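Local coordinates for D-3-phosphoglycerate dehydrogenase oxidoreductase protein (Ralstonia solanacearum, PDB 3GG9), which probably acts as an NAD-dependent D-3-phosphoglycerate dehydrogenase, a member of the D-isomer specific 2-hydroxyacid dehydrogenase family, at residues L54-T59 and I75-R80; V81-G86 and V101-G106; L223-E228 and T250-L255. One frame throughout, in Å; residues are numbered along the deposited sequence.

Contact 1 of 3, residues L54-T59 and I75-R80; sequences LIRERT and ISQTGR. With SO4 (sulfate ion), chain E.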
loop_
_atom_site.group_PDB
_atom_site.type_symbol
_atom_site.label_atom_id
_atom_site.label_comp_id
_atom_site.label_asym_id
_atom_site.label_seq_id
_atom_site.Cartn_x
_atom_site.Cartn_y
_atom_site.Cartn_z
ATOM N N LEU A 54 1.290 -24.698 -16.702
ATOM C CA LEU A 54 0.239 -24.177 -15.835
ATOM C C LEU A 54 0.791 -23.088 -14.918
ATOM O O LEU A 54 1.896 -23.217 -14.375
ATOM C CB LEU A 54 -0.376 -25.299 -14.990
ATOM C CG LEU A 54 -1.075 -26.465 -15.705
ATOM C CD1 LEU A 54 -1.664 -27.445 -14.696
ATOM C CD2 LEU A 54 -2.175 -25.953 -16.628
ATOM N N ILE A 55 0.008 -22.026 -14.763
ATOM C CA ILE A 55 0.308 -20.924 -13.854
ATOM C C ILE A 55 -0.386 -21.182 -12.529
ATOM O O ILE A 55 -1.597 -21.001 -12.399
ATOM C CB ILE A 55 -0.091 -19.550 -14.441
ATOM C CG1 ILE A 55 0.504 -19.367 -15.842
ATOM C CG2 ILE A 55 0.302 -18.404 -13.478
ATOM C CD1 ILE A 55 0.237 -18.005 -16.480
ATOM N N ARG A 56 0.411 -21.632 -11.567
ATOM C CA ARG A 56 -0.072 -21.944 -10.231
ATOM C C ARG A 56 -1.343 -22.799 -10.250
ATOM O O ARG A 56 -1.387 -23.817 -10.932
ATOM C CB ARG A 56 -0.194 -20.658 -9.398
ATOM C CG ARG A 56 1.175 -20.010 -9.147
ATOM C CD ARG A 56 2.150 -20.994 -8.498
ATOM N NE ARG A 56 1.594 -21.611 -7.290
ATOM C CZ ARG A 56 1.480 -22.923 -7.076
ATOM N NH1 ARG A 56 0.945 -23.359 -5.945
ATOM N NH2 ARG A 56 1.901 -23.800 -7.977
ATOM N N GLU A 57 -2.387 -22.386 -9.538
ATOM C CA GLU A 57 -3.628 -23.170 -9.525
ATOM C C GLU A 57 -4.747 -22.607 -10.397
ATOM O O GLU A 57 -5.923 -22.888 -10.151
ATOM C CB GLU A 57 -4.129 -23.356 -8.088
ATOM C CG GLU A 57 -3.112 -23.996 -7.141
ATOM C CD GLU A 57 -3.735 -25.072 -6.244
ATOM O OE1 GLU A 57 -2.991 -25.969 -5.777
ATOM O OE2 GLU A 57 -4.966 -25.036 -6.019
ATOM N N ARG A 58 -4.397 -21.824 -11.416
ATOM C CA ARG A 58 -5.417 -21.154 -12.238
ATOM C C ARG A 58 -6.333 -22.103 -13.049
ATOM O O ARG A 58 -7.503 -21.772 -13.318
ATOM C CB ARG A 58 -4.774 -20.097 -13.149
ATOM C CG ARG A 58 -4.114 -18.926 -12.388
ATOM C CD ARG A 58 -3.591 -17.854 -13.322
ATOM N NE ARG A 58 -2.807 -16.877 -12.574
ATOM C CZ ARG A 58 -2.000 -15.945 -13.092
ATOM N NH1 ARG A 58 -1.807 -15.798 -14.387
ATOM N NH2 ARG A 58 -1.349 -15.155 -12.271
ATOM N N THR A 59 -5.792 -23.256 -13.443
ATOM C CA THR A 59 -6.536 -24.290 -14.178
ATOM C C THR A 59 -6.376 -25.622 -13.448
ATOM O O THR A 59 -5.268 -25.989 -13.041
ATOM C CB THR A 59 -6.063 -24.407 -15.660
ATOM O OG1 THR A 59 -6.530 -23.272 -16.394
ATOM C CG2 THR A 59 -6.624 -25.666 -16.348
ATOM N N ILE A 75 2.970 -32.058 -18.283
ATOM C CA ILE A 75 2.440 -30.877 -17.616
ATOM C C ILE A 75 3.575 -30.306 -16.782
ATOM O O ILE A 75 4.165 -31.013 -15.947
ATOM C CB ILE A 75 1.236 -31.207 -16.726
ATOM C CG1 ILE A 75 0.065 -31.686 -17.585
ATOM C CG2 ILE A 75 0.786 -29.962 -15.913
ATOM C CD1 ILE A 75 -0.940 -32.507 -16.795
ATOM N N SER A 76 3.910 -29.044 -17.041
ATOM C CA SER A 76 4.944 -28.370 -16.262
ATOM C C SER A 76 4.320 -27.295 -15.376
ATOM O O SER A 76 3.769 -26.319 -15.870
ATOM C CB SER A 76 6.026 -27.758 -17.167
ATOM O OG SER A 76 7.147 -27.413 -16.367
ATOM N N GLN A 77 4.423 -27.509 -14.068
ATOM C CA GLN A 77 3.805 -26.678 -13.052
ATOM C C GLN A 77 4.765 -25.611 -12.580
ATOM O O GLN A 77 5.897 -25.924 -12.162
ATOM C CB GLN A 77 3.421 -27.546 -11.849
ATOM C CG GLN A 77 2.678 -26.824 -10.762
ATOM C CD GLN A 77 1.429 -26.190 -11.303
ATOM O OE1 GLN A 77 0.575 -26.859 -11.864
ATOM N NE2 GLN A 77 1.336 -24.885 -11.179
ATOM N N THR A 78 4.303 -24.359 -12.631
ATOM C CA THR A 78 5.006 -23.249 -11.991
ATOM C C THR A 78 4.757 -23.381 -10.485
ATOM O O THR A 78 3.617 -23.547 -10.059
ATOM C CB THR A 78 4.530 -21.849 -12.522
ATOM O OG1 THR A 78 3.109 -21.739 -12.398
ATOM C CG2 THR A 78 4.961 -21.605 -13.976
ATOM N N GLY A 79 5.821 -23.365 -9.690
ATOM C CA GLY A 79 5.704 -23.590 -8.261
ATOM C C GLY A 79 5.450 -25.047 -7.903
ATOM O O GLY A 79 5.616 -25.940 -8.738
ATOM N N ARG A 80 5.037 -25.280 -6.657
ATOM C CA ARG A 80 4.896 -26.632 -6.094
ATOM C C ARG A 80 3.675 -27.415 -6.610
ATOM O O ARG A 80 2.648 -26.839 -6.975
ATOM C CB ARG A 80 4.879 -26.569 -4.554
ATOM C CG ARG A 80 3.573 -26.033 -3.945
ATOM C CD ARG A 80 3.769 -25.471 -2.529
ATOM N NE ARG A 80 3.594 -26.479 -1.477
ATOM C CZ ARG A 80 2.423 -26.827 -0.939
ATOM N NH1 ARG A 80 2.381 -27.751 0.014
ATOM N NH2 ARG A 80 1.290 -26.259 -1.349
HETATM S S SO4 E . 4.269 -21.893 -4.589
HETATM O O1 SO4 E . 3.897 -21.147 -5.773
HETATM O O2 SO4 E . 4.927 -23.130 -4.968
HETATM O O3 SO4 E . 5.188 -21.092 -3.791
HETATM O O4 SO4 E . 3.049 -22.165 -3.830
#
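Thr78 O, the carbonyl just past the end of strand 74-77, is gripped by two side-chain donors, both lying in its carbonyl plane. Arg56 NH2 reaches Thr78 O across the contact at 2.7 Å, with the oxygen lying at the edge of the guanidinium. Gln77 NE2 adds an almost straight bond of 2.9 Å to Thr78 O (N-H...O 170°), on a lone pair. Arg56 arrives by folding its chain at chi2 and chi3, and its NH2 also makes a longer bond to Arg80 O. The glutamine is bent at chi2, which lets NE2 turn to Arg56 O as well, met from above the carbonyl plane, while Gln77 OE1 rests 3.6 Å from Leu54 CB. Leu54 O is held twice. Thr78 N comes nearly along the C=O axis, and Thr78 OG1 donates on a lone pair at 2.8 Å from Leu54 O. With OG1 in the crowded position between N and C (chi1 54°), the same hydroxyl oxygen accepts a hydrogen bond from Arg56 N, 2.8 Å from Thr78 OG1. A sulfate, probably from the crystallisation liquor, lies over one face of the Arg56 guanidinium and is bound by Arg80 N, 2.7 Å from sulfate O2; its charge would offset that of the arginine. Leu54 and Ile75 side chains cross obliquely, Leu54 CD1 meeting Ile75 CG2 at 3.7 Å. Leu54 pairs with Gln77 as the last rung between neighbouring strands of a parallel sheet, after which 54-59 leaves through a type II' turn from Ile55 to Arg58: loops at the carboxy-terminal strand ends, as in an alpha/beta fold.

Contact 2 of 3, residues V81-G86 and V101-G106; sequences VSRDAG and VLEGKG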
loop_
_atom_site.group_PDB
_atom_site.type_symbol
_atom_site.label_atom_id
_atom_site.label_comp_id
_atom_site.label_asym_id
_atom_site.label_seq_id
_atom_site.Cartn_x
_atom_site.Cartn_y
_atom_site.Cartn_z
ATOM N N VAL A 81 3.812 -28.737 -6.635
ATOM C CA VAL A 81 2.704 -29.637 -6.941
ATOM C C VAL A 81 2.260 -30.289 -5.638
ATOM O O VAL A 81 3.060 -30.953 -4.967
ATOM C CB VAL A 81 3.104 -30.745 -7.958
ATOM C CG1 VAL A 81 1.890 -31.599 -8.327
ATOM C CG2 VAL A 81 3.711 -30.141 -9.210
ATOM N N SER A 82 0.996 -30.084 -5.276
ATOM C CA SER A 82 0.449 -30.669 -4.047
ATOM C C SER A 82 0.137 -32.156 -4.219
ATOM O O SER A 82 -0.546 -32.558 -5.165
ATOM C CB SER A 82 -0.792 -29.908 -3.573
ATOM O OG SER A 82 -1.877 -30.071 -4.470
ATOM N N ARG A 83 0.653 -32.961 -3.296
ATOM C CA ARG A 83 0.472 -34.412 -3.320
ATOM C C ARG A 83 -0.840 -34.852 -2.657
ATOM O O ARG A 83 -1.271 -35.998 -2.819
ATOM C CB ARG A 83 1.663 -35.104 -2.643
ATOM C CG ARG A 83 3.039 -34.754 -3.216
ATOM C CD ARG A 83 3.117 -35.039 -4.718
ATOM N NE ARG A 83 4.458 -35.432 -5.150
ATOM C CZ ARG A 83 5.417 -34.583 -5.512
ATOM N NH1 ARG A 83 6.600 -35.052 -5.889
ATOM N NH2 ARG A 83 5.201 -33.272 -5.497
ATOM N N ASP A 84 -1.473 -33.932 -1.927
ATOM C CA ASP A 84 -2.626 -34.259 -1.088
ATOM C C ASP A 84 -3.925 -34.474 -1.874
ATOM O O ASP A 84 -3.989 -34.184 -3.076
ATOM C CB ASP A 84 -2.807 -33.209 0.027
ATOM C CG ASP A 84 -3.440 -31.910 -0.467
ATOM O OD1 ASP A 84 -3.089 -31.431 -1.569
ATOM O OD2 ASP A 84 -4.286 -31.357 0.266
ATOM N N ALA A 85 -4.936 -35.000 -1.177
ATOM C CA ALA A 85 -6.272 -35.242 -1.723
ATOM C C ALA A 85 -6.886 -33.942 -2.228
ATOM O O ALA A 85 -6.750 -32.888 -1.601
ATOM C CB ALA A 85 -7.171 -35.887 -0.675
ATOM N N GLY A 86 -7.555 -34.024 -3.370
ATOM C CA GLY A 86 -7.867 -32.829 -4.127
ATOM C C GLY A 86 -6.589 -32.457 -4.852
ATOM O O GLY A 86 -6.005 -33.293 -5.552
ATOM N N VAL A 101 4.206 -35.039 -14.657
ATOM C CA VAL A 101 3.965 -33.738 -14.054
ATOM C C VAL A 101 5.281 -33.229 -13.496
ATOM O O VAL A 101 5.911 -33.879 -12.660
ATOM C CB VAL A 101 2.863 -33.790 -12.981
ATOM C CG1 VAL A 101 2.745 -32.440 -12.264
ATOM C CG2 VAL A 101 1.523 -34.170 -13.629
ATOM N N LEU A 102 5.708 -32.067 -13.986
ATOM C CA LEU A 102 6.986 -31.496 -13.577
ATOM C C LEU A 102 6.743 -30.446 -12.503
ATOM O O LEU A 102 5.806 -29.659 -12.609
ATOM C CB LEU A 102 7.726 -30.897 -14.776
ATOM C CG LEU A 102 7.806 -31.771 -16.038
ATOM C CD1 LEU A 102 8.717 -31.160 -17.057
ATOM C CD2 LEU A 102 8.243 -33.187 -15.733
ATOM N N GLU A 103 7.565 -30.469 -11.461
ATOM C CA GLU A 103 7.352 -29.617 -10.297
ATOM C C GLU A 103 8.372 -28.508 -10.304
ATOM O O GLU A 103 9.577 -28.752 -10.486
ATOM C CB GLU A 103 7.454 -30.427 -8.998
ATOM C CG GLU A 103 7.281 -29.595 -7.722
ATOM C CD GLU A 103 6.991 -30.426 -6.492
ATOM O OE1 GLU A 103 6.190 -29.961 -5.642
ATOM O OE2 GLU A 103 7.556 -31.538 -6.373
ATOM N N GLY A 104 7.886 -27.285 -10.128
ATOM C CA GLY A 104 8.767 -26.147 -10.009
ATOM C C GLY A 104 9.144 -25.847 -8.577
ATOM O O GLY A 104 8.924 -26.651 -7.672
ATOM N N LYS A 105 9.730 -24.673 -8.378
ATOM C CA LYS A 105 9.970 -24.147 -7.043
ATOM C C LYS A 105 9.275 -22.791 -6.900
ATOM O O LYS A 105 9.041 -22.086 -7.885
ATOM C CB LYS A 105 11.470 -24.030 -6.749
ATOM C CG LYS A 105 12.189 -25.383 -6.701
ATOM C CD LYS A 105 12.951 -25.580 -5.390
ATOM C CE LYS A 105 13.273 -27.058 -5.144
ATOM N NZ LYS A 105 14.059 -27.272 -3.892
ATOM N N GLY A 106 8.926 -22.449 -5.668
ATOM C CA GLY A 106 8.316 -21.166 -5.369
ATOM C C GLY A 106 9.148 -20.281 -4.476
ATOM O O GLY A 106 10.261 -20.650 -4.086
#
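Arg83 and Glu103 meet tip to tip, with the guanidinium and carboxylate planes turned 45° from each other. The contact closes one beta-alpha-beta crossover of the parallel sheet: the chain leaves strand 74-77 through 81-86, runs along helix 91-97 and returns in strand 100-102, whose end begins segment 101-106. Glu103 spans the gap with an extended chain. Its CG stands anti to the backbone N (chi1 178°) and the chain stays straight beyond it, so the carboxylate is carried across to the other loop, where its two oxygens take different partners. Arg83 NH2 forms a salt bridge with Glu103 OE2 at 3.1 Å. The oxygen lies exactly in the guanidinium plane and the N-H points at it almost in line (173°), yet the donor stands above the carboxylate plane. Glu103 OE1 instead receives the backbone amide Val81 N at 2.9 Å, again from above the plane of the acid, so that a main-chain donor and a charged side chain together fix the rotation of the carboxylate. The arginine chain, bent at chi2 and chi3, curls back over its own loop, and Arg83 NH2 also donates to Val81 O, 3.2 Å away and in the guanidinium plane. That one nitrogen thus ties the loop to itself and to Glu103, and the positive charge would be expected to favour the ionised acid. Val81 crosses Glu103 obliquely, its CG2 lying 3.8 Å from Glu103 CB and packing along the aliphatic start of the acid. Leu91 of helix 91-97 packs against Val81, Arg83 and Val101. The two valines also cross obliquely, with Val81 CG2 3.9 Å from Val101 CG1.

Contact 3 of 3, residues L223-E228 and T250-L255; sequences LRLNDE and TSRAEL. With SO4 (sulfate ion), chain F; SO4 (sulfate ion), chain E.
Leu225 sets its CG anti to the backbone N (chi1 -172°), a torsion that carries the isobutyl group across to 250-255 and splits its two methyls between different neighbours. Leu225 CD2 sits over the centre of the Arg252 guanidinium, 3.7 Å from Arg252 CZ, so an apolar methyl covers one face of a charged plane. The Arg252 chain is bent at chi2 and chi3 and crosses the leucine at about a right angle. Arg252 CG lies alongside Leu225 CB, and Arg252 NH2 is turned toward Glu254 OE2, with which it forms a salt bridge whose hydrogen bond is weak. Glu254, bent at chi2, brings OE2 to 3.7 Å from the same methyl, Leu225 CD2. The side chains of Leu225 and Leu255 run past each other in opposite directions, Leu225 CD1 lying 3.8 Å from Leu255 CD2. Both segments follow adjacent parallel strands, 218-221 and 246-249, in the Rossmann-type sheet of the probable NAD-binding domain, and meet as loops at their carboxy-terminal ends. Leu255 has CG beside its own backbone N (chi1 -64°), and its second branch, CD1, rests 3.9 Å from Leu223 CB. Ser251 OG is hydrogen-bonded to Val221 O and also accepts a weak bond from Leu223 N. The Arg224 side chain starts away from 250-255 and, bent at chi2, turns its guanidinium to two sulfates, both probably from the crystallisation liquor. NE and NH1 share sulfate F, Arg224 NH1 lying 2.7 Å from sulfate F O1 with the anion in the guanidinium plane. Backbone amides of Lys170 and Ile171, within a glycine-rich pattern of Rossmann type, bind this sulfate too, and Arg224 NH2 hydrogen-bonds sulfate E O4 at 3.0 Å.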
loop_
_atom_site.group_PDB
_atom_site.type_symbol
_atom_site.label_atom_id
_atom_site.label_comp_id
_atom_site.label_asym_id
_atom_site.label_seq_id
_atom_site.Cartn_x
_atom_site.Cartn_y
_atom_site.Cartn_z
ATOM N N LEU A 223 -1.733 -19.679 5.820
ATOM C CA LEU A 223 -1.889 -21.127 5.938
ATOM C C LEU A 223 -2.068 -21.726 4.557
ATOM O O LEU A 223 -2.657 -21.100 3.680
ATOM C CB LEU A 223 -3.132 -21.458 6.778
ATOM C CG LEU A 223 -3.221 -20.970 8.224
ATOM C CD1 LEU A 223 -4.625 -21.163 8.778
ATOM C CD2 LEU A 223 -2.191 -21.711 9.086
ATOM N N ARG A 224 -1.556 -22.936 4.369
ATOM C CA ARG A 224 -1.835 -23.722 3.181
ATOM C C ARG A 224 -3.199 -24.364 3.391
ATOM O O ARG A 224 -3.584 -24.669 4.542
ATOM C CB ARG A 224 -0.755 -24.791 2.964
ATOM C CG ARG A 224 0.666 -24.232 2.688
ATOM C CD ARG A 224 0.904 -23.928 1.207
ATOM N NE ARG A 224 2.024 -23.003 0.998
ATOM C CZ ARG A 224 2.310 -22.371 -0.145
ATOM N NH1 ARG A 224 3.356 -21.561 -0.200
ATOM N NH2 ARG A 224 1.563 -22.535 -1.239
ATOM N N LEU A 225 -3.930 -24.533 2.294
ATOM C CA LEU A 225 -5.253 -25.162 2.333
ATOM C C LEU A 225 -5.137 -26.690 2.260
ATOM O O LEU A 225 -4.534 -27.234 1.330
ATOM C CB LEU A 225 -6.142 -24.663 1.193
ATOM C CG LEU A 225 -7.616 -25.109 1.240
ATOM C CD1 LEU A 225 -8.294 -24.698 2.525
ATOM C CD2 LEU A 225 -8.367 -24.576 0.036
ATOM N N ASN A 226 -5.708 -27.349 3.262
ATOM C CA ASN A 226 -5.791 -28.808 3.345
ATOM C C ASN A 226 -6.976 -29.152 4.248
ATOM O O ASN A 226 -7.645 -28.244 4.751
ATOM C CB ASN A 226 -4.472 -29.420 3.872
ATOM C CG ASN A 226 -4.034 -28.832 5.212
ATOM O OD1 ASN A 226 -4.834 -28.684 6.125
ATOM N ND2 ASN A 226 -2.746 -28.499 5.328
ATOM N N ASP A 227 -7.211 -30.444 4.486
ATOM C CA ASP A 227 -8.371 -30.894 5.285
ATOM C C ASP A 227 -8.378 -30.388 6.720
ATOM O O ASP A 227 -9.441 -30.207 7.319
ATOM C CB ASP A 227 -8.500 -32.421 5.265
ATOM C CG ASP A 227 -8.897 -32.954 3.904
ATOM O OD1 ASP A 227 -8.359 -34.007 3.502
ATOM O OD2 ASP A 227 -9.741 -32.323 3.230
ATOM N N GLU A 228 -7.190 -30.142 7.262
ATOM C CA GLU A 228 -7.066 -29.596 8.601
ATOM C C GLU A 228 -7.459 -28.117 8.664
ATOM O O GLU A 228 -8.047 -27.683 9.656
ATOM C CB GLU A 228 -5.639 -29.795 9.133
ATOM C CG GLU A 228 -5.307 -31.230 9.584
ATOM C CD GLU A 228 -5.234 -32.229 8.429
ATOM O OE1 GLU A 228 -4.384 -32.051 7.524
ATOM O OE2 GLU A 228 -6.038 -33.190 8.427
ATOM N N THR A 250 -4.379 -13.267 2.095
ATOM C CA THR A 250 -3.790 -13.493 0.799
ATOM C C THR A 250 -3.450 -14.978 0.584
ATOM O O THR A 250 -2.653 -15.307 -0.288
ATOM C CB THR A 250 -2.494 -12.657 0.644
ATOM O OG1 THR A 250 -1.567 -13.091 1.630
ATOM C CG2 THR A 250 -2.774 -11.180 0.889
ATOM N N SER A 251 -4.048 -15.872 1.363
ATOM C CA SER A 251 -3.725 -17.297 1.266
ATOM C C SER A 251 -4.690 -18.055 0.356
ATOM O O SER A 251 -4.420 -18.231 -0.846
ATOM C CB SER A 251 -3.661 -17.927 2.652
ATOM O OG SER A 251 -2.483 -17.530 3.358
ATOM N N ARG A 252 -5.788 -18.533 0.940
ATOM C CA ARG A 252 -6.851 -19.195 0.183
ATOM C C ARG A 252 -8.191 -18.792 0.800
ATOM O O ARG A 252 -8.303 -18.665 2.027
ATOM C CB ARG A 252 -6.704 -20.729 0.208
ATOM C CG ARG A 252 -5.555 -21.343 -0.631
ATOM C CD ARG A 252 -5.723 -21.171 -2.149
ATOM N NE ARG A 252 -6.971 -21.746 -2.657
ATOM C CZ ARG A 252 -7.130 -23.010 -3.058
ATOM N NH1 ARG A 252 -6.117 -23.867 -3.014
ATOM N NH2 ARG A 252 -8.317 -23.424 -3.505
ATOM N N ALA A 253 -9.201 -18.571 -0.048
ATOM C CA ALA A 253 -10.542 -18.153 0.429
ATOM C C ALA A 253 -11.243 -19.169 1.341
ATOM O O ALA A 253 -11.961 -18.807 2.286
ATOM C CB ALA A 253 -11.439 -17.829 -0.765
ATOM N N GLU A 254 -10.993 -20.440 1.079
ATOM C CA GLU A 254 -11.696 -21.537 1.728
ATOM C C GLU A 254 -11.156 -21.838 3.129
ATOM O O GLU A 254 -11.713 -22.674 3.849
ATOM C CB GLU A 254 -11.646 -22.787 0.835
ATOM C CG GLU A 254 -12.309 -22.617 -0.543
ATOM C CD GLU A 254 -11.352 -22.184 -1.673
ATOM O OE1 GLU A 254 -11.746 -22.363 -2.845
ATOM O OE2 GLU A 254 -10.230 -21.662 -1.413
ATOM N N LEU A 255 -10.087 -21.147 3.522
ATOM C CA LEU A 255 -9.670 -21.116 4.927
ATOM C C LEU A 255 -10.727 -20.528 5.859
ATOM O O LEU A 255 -10.755 -20.859 7.033
ATOM C CB LEU A 255 -8.382 -20.324 5.103
ATOM C CG LEU A 255 -7.118 -20.861 4.432
ATOM C CD1 LEU A 255 -5.965 -19.885 4.621
ATOM C CD2 LEU A 255 -6.739 -22.218 4.976
HETATM S S SO4 F . 4.575 -21.334 3.283
HETATM O O1 SO4 F . 5.032 -21.184 1.905
HETATM O O2 SO4 F . 3.436 -22.265 3.364
HETATM O O3 SO4 F . 5.692 -21.892 4.053
HETATM O O4 SO4 F . 4.129 -20.030 3.793
HETATM S S SO4 E . 4.269 -21.893 -4.589
HETATM O O1 SO4 E . 3.897 -21.147 -5.773
HETATM O O2 SO4 E . 4.927 -23.130 -4.968
HETATM O O3 SO4 E . 5.188 -21.092 -3.791
HETATM O O4 SO4 E . 3.049 -22.165 -3.830
#

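In the fold
Contacts 1 and 2 are neighbours in one parallel sheet, their centres about 8 Å apart, because strand 74-77 of the first lies beside strand 100-102 of the second; Leu102 N comes 2.7 Å from Ile75 O, a probable hydrogen bond. Contact 3 joins loops that follow strands of the other sheet, its centre about 17 Å from that of contact 1 and about 16 Å from that of contact 2. Sulfate E, where loops of the two sheets converge, bonds Arg80 N of contact 1 and Arg224 NH2 of contact 3. Glu57 OE2 and Arg252 NH1 add a long, weak ion pair. Sulfate F sits at the glycine-rich turn, consistent with the probable NAD site.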